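Local coordinates for protein UTP--glucose-1-phosphate uridylyltransferase (Acinetobacter baumannii, PDB 6IKX) that catalyses the transfer of a uridylyl group from UTP to alpha-D-glucose 1-phosphate, giving UDP-alpha-D-glucose and diphosphate, at residues V101-P106 / V113-S118. The protein carries 1 engineered substitution. Numbering follows the deposited sequence.
Sequences VRQPQP and VLCAKS
Cys-115, on helix 109-115, meets the chain from Arg-102 to Pro-104 where it leaves strand 97-102. A chi1 of -69° sets SG opposite its own carbonyl carbon, and from there it touches CA of Gln-103 at 3.7 Å. Ring carbon CD of Pro-104 is 3.8 Å from the same SG. CB and CG of Gln-103 lie a little farther off, each 4.2 Å from SG.

Val-101 packs against backbone instead. Both its methyls close on the Cys-115 carbonyl just before Ala-116, the N-cap residue of helix 117-120: CG2 is 3.7 Å from Cys-115 O and CG1 3.9 Å. CG1 also reaches CA of Ala-116, at 4.2 Å.

The polar side chains find partners outside the two segments. NE2 of Gln-103 bonds to His-111 ND1 and Gly-108 O, while NH1 of Arg-102 makes a salt bridge to Asp-67 and a hydrogen bond to Asn-64, both of the second subunit.

A strand and the helix that follows it in the GT-A nucleotidyltransferase fold are packed together here, and Gln-103 is a UTP- and UDP-glucose-binding residue, though neither ligand is bound here. Van der Waals contact alone joins the segments; the intervening chain positions the Gln-103 carboxamide, with Cys-115 packing only against the base of that side chain.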
loop_
_atom_site.group_PDB
_atom_site.type_symbol
_atom_site.label_atom_id
_atom_site.label_comp_id
_atom_site.label_asym_id
_atom_site.label_seq_id
_atom_site.Cartn_x
_atom_site.Cartn_y
_atom_site.Cartn_z
ATOM N N VAL A 101 -1.877 4.578 -15.864
ATOM C CA VAL A 101 -3.258 4.133 -16.177
ATOM C C VAL A 101 -3.307 2.657 -15.818
ATOM O O VAL A 101 -2.253 1.978 -15.839
ATOM C CB VAL A 101 -3.620 4.424 -17.650
ATOM C CG1 VAL A 101 -2.812 3.552 -18.607
ATOM C CG2 VAL A 101 -5.117 4.286 -17.887
ATOM N N ARG A 102 -4.481 2.217 -15.393
ATOM C CA ARG A 102 -4.725 0.830 -14.912
ATOM C C ARG A 102 -5.197 -0.050 -16.059
ATOM O O ARG A 102 -6.158 0.335 -16.735
ATOM C CB ARG A 102 -5.777 0.830 -13.792
ATOM C CG ARG A 102 -5.252 1.472 -12.523
ATOM C CD ARG A 102 -4.068 0.749 -11.886
ATOM N NE ARG A 102 -3.680 1.308 -10.588
ATOM C CZ ARG A 102 -4.346 1.164 -9.436
ATOM N NH1 ARG A 102 -5.477 0.489 -9.362
ATOM N NH2 ARG A 102 -3.900 1.747 -8.344
ATOM N N GLN A 103 -4.561 -1.208 -16.243
ATOM C CA GLN A 103 -5.167 -2.352 -16.983
ATOM C C GLN A 103 -6.195 -3.007 -16.068
ATOM O O GLN A 103 -5.791 -3.646 -15.115
ATOM C CB GLN A 103 -4.138 -3.414 -17.340
ATOM C CG GLN A 103 -4.753 -4.565 -18.112
ATOM C CD GLN A 103 -3.701 -5.291 -18.894
ATOM O OE1 GLN A 103 -2.557 -5.395 -18.449
ATOM N NE2 GLN A 103 -4.099 -5.825 -20.039
ATOM N N PRO A 104 -7.520 -2.795 -16.250
ATOM C CA PRO A 104 -8.509 -3.243 -15.271
ATOM C C PRO A 104 -8.550 -4.763 -15.045
ATOM O O PRO A 104 -8.819 -5.169 -13.923
ATOM C CB PRO A 104 -9.857 -2.749 -15.850
ATOM C CG PRO A 104 -9.598 -2.449 -17.300
ATOM C CD PRO A 104 -8.136 -2.064 -17.371
ATOM N N GLN A 105 -8.331 -5.553 -16.112
ATOM C CA GLN A 105 -8.132 -7.030 -16.057
ATOM C C GLN A 105 -6.939 -7.412 -16.909
ATOM O O GLN A 105 -6.625 -6.745 -17.900
ATOM C CB GLN A 105 -9.351 -7.812 -16.556
ATOM C CG GLN A 105 -10.607 -7.530 -15.739
ATOM C CD GLN A 105 -11.846 -8.013 -16.447
ATOM O OE1 GLN A 105 -12.092 -7.703 -17.627
ATOM N NE2 GLN A 105 -12.601 -8.821 -15.722
ATOM N N PRO A 106 -6.288 -8.533 -16.554
ATOM C CA PRO A 106 -5.104 -9.007 -17.270
ATOM C C PRO A 106 -5.412 -9.737 -18.578
ATOM O O PRO A 106 -5.268 -10.921 -18.633
ATOM C CB PRO A 106 -4.558 -10.014 -16.269
ATOM C CG PRO A 106 -5.826 -10.616 -15.684
ATOM C CD PRO A 106 -6.665 -9.395 -15.420
ATOM N N VAL A 113 -1.760 -2.070 -24.158
ATOM C CA VAL A 113 -1.472 -0.922 -25.057
ATOM C C VAL A 113 -2.773 -0.136 -25.286
ATOM O O VAL A 113 -2.731 1.097 -25.174
ATOM C CB VAL A 113 -0.817 -1.385 -26.370
ATOM C CG1 VAL A 113 -0.707 -0.258 -27.376
ATOM C CG2 VAL A 113 0.553 -1.986 -26.104
ATOM N N LEU A 114 -3.904 -0.802 -25.517
ATOM C CA LEU A 114 -5.215 -0.117 -25.714
ATOM C C LEU A 114 -5.597 0.736 -24.491
ATOM O O LEU A 114 -6.227 1.811 -24.695
ATOM C CB LEU A 114 -6.272 -1.190 -25.971
ATOM C CG LEU A 114 -7.398 -0.825 -26.920
ATOM C CD1 LEU A 114 -8.656 -1.580 -26.531
ATOM C CD2 LEU A 114 -7.657 0.672 -26.992
ATOM N N CYS A 115 -5.269 0.282 -23.265
ATOM C CA CYS A 115 -5.532 0.998 -21.980
ATOM C C CYS A 115 -4.872 2.381 -21.984
ATOM O O CYS A 115 -5.431 3.289 -21.421
ATOM C CB CYS A 115 -5.030 0.220 -20.769
ATOM S SG CYS A 115 -5.948 -1.307 -20.425
ATOM N N ALA A 116 -3.773 2.557 -22.694
ATOM C CA ALA A 116 -3.086 3.858 -22.815
ATOM C C ALA A 116 -3.638 4.713 -23.965
ATOM O O ALA A 116 -2.945 5.641 -24.363
ATOM C CB ALA A 116 -1.608 3.619 -23.009
ATOM N N LYS A 117 -4.831 4.472 -24.482
ATOM C CA LYS A 117 -5.266 5.163 -25.731
ATOM C C LYS A 117 -5.396 6.663 -25.452
ATOM O O LYS A 117 -4.839 7.463 -26.211
ATOM C CB LYS A 117 -6.576 4.572 -26.237
ATOM C CG LYS A 117 -7.311 5.420 -27.259
ATOM C CD LYS A 117 -8.501 4.718 -27.841
ATOM C CE LYS A 117 -9.502 5.667 -28.461
ATOM N NZ LYS A 117 -10.791 4.978 -28.713
ATOM N N SER A 118 -6.146 7.013 -24.409
ATOM C CA SER A 118 -6.470 8.394 -23.979
ATOM C C SER A 118 -5.195 9.193 -23.783
ATOM O O SER A 118 -5.161 10.344 -24.190
ATOM C CB SER A 118 -7.266 8.370 -22.705
ATOM O OG SER A 118 -6.470 7.850 -21.658
#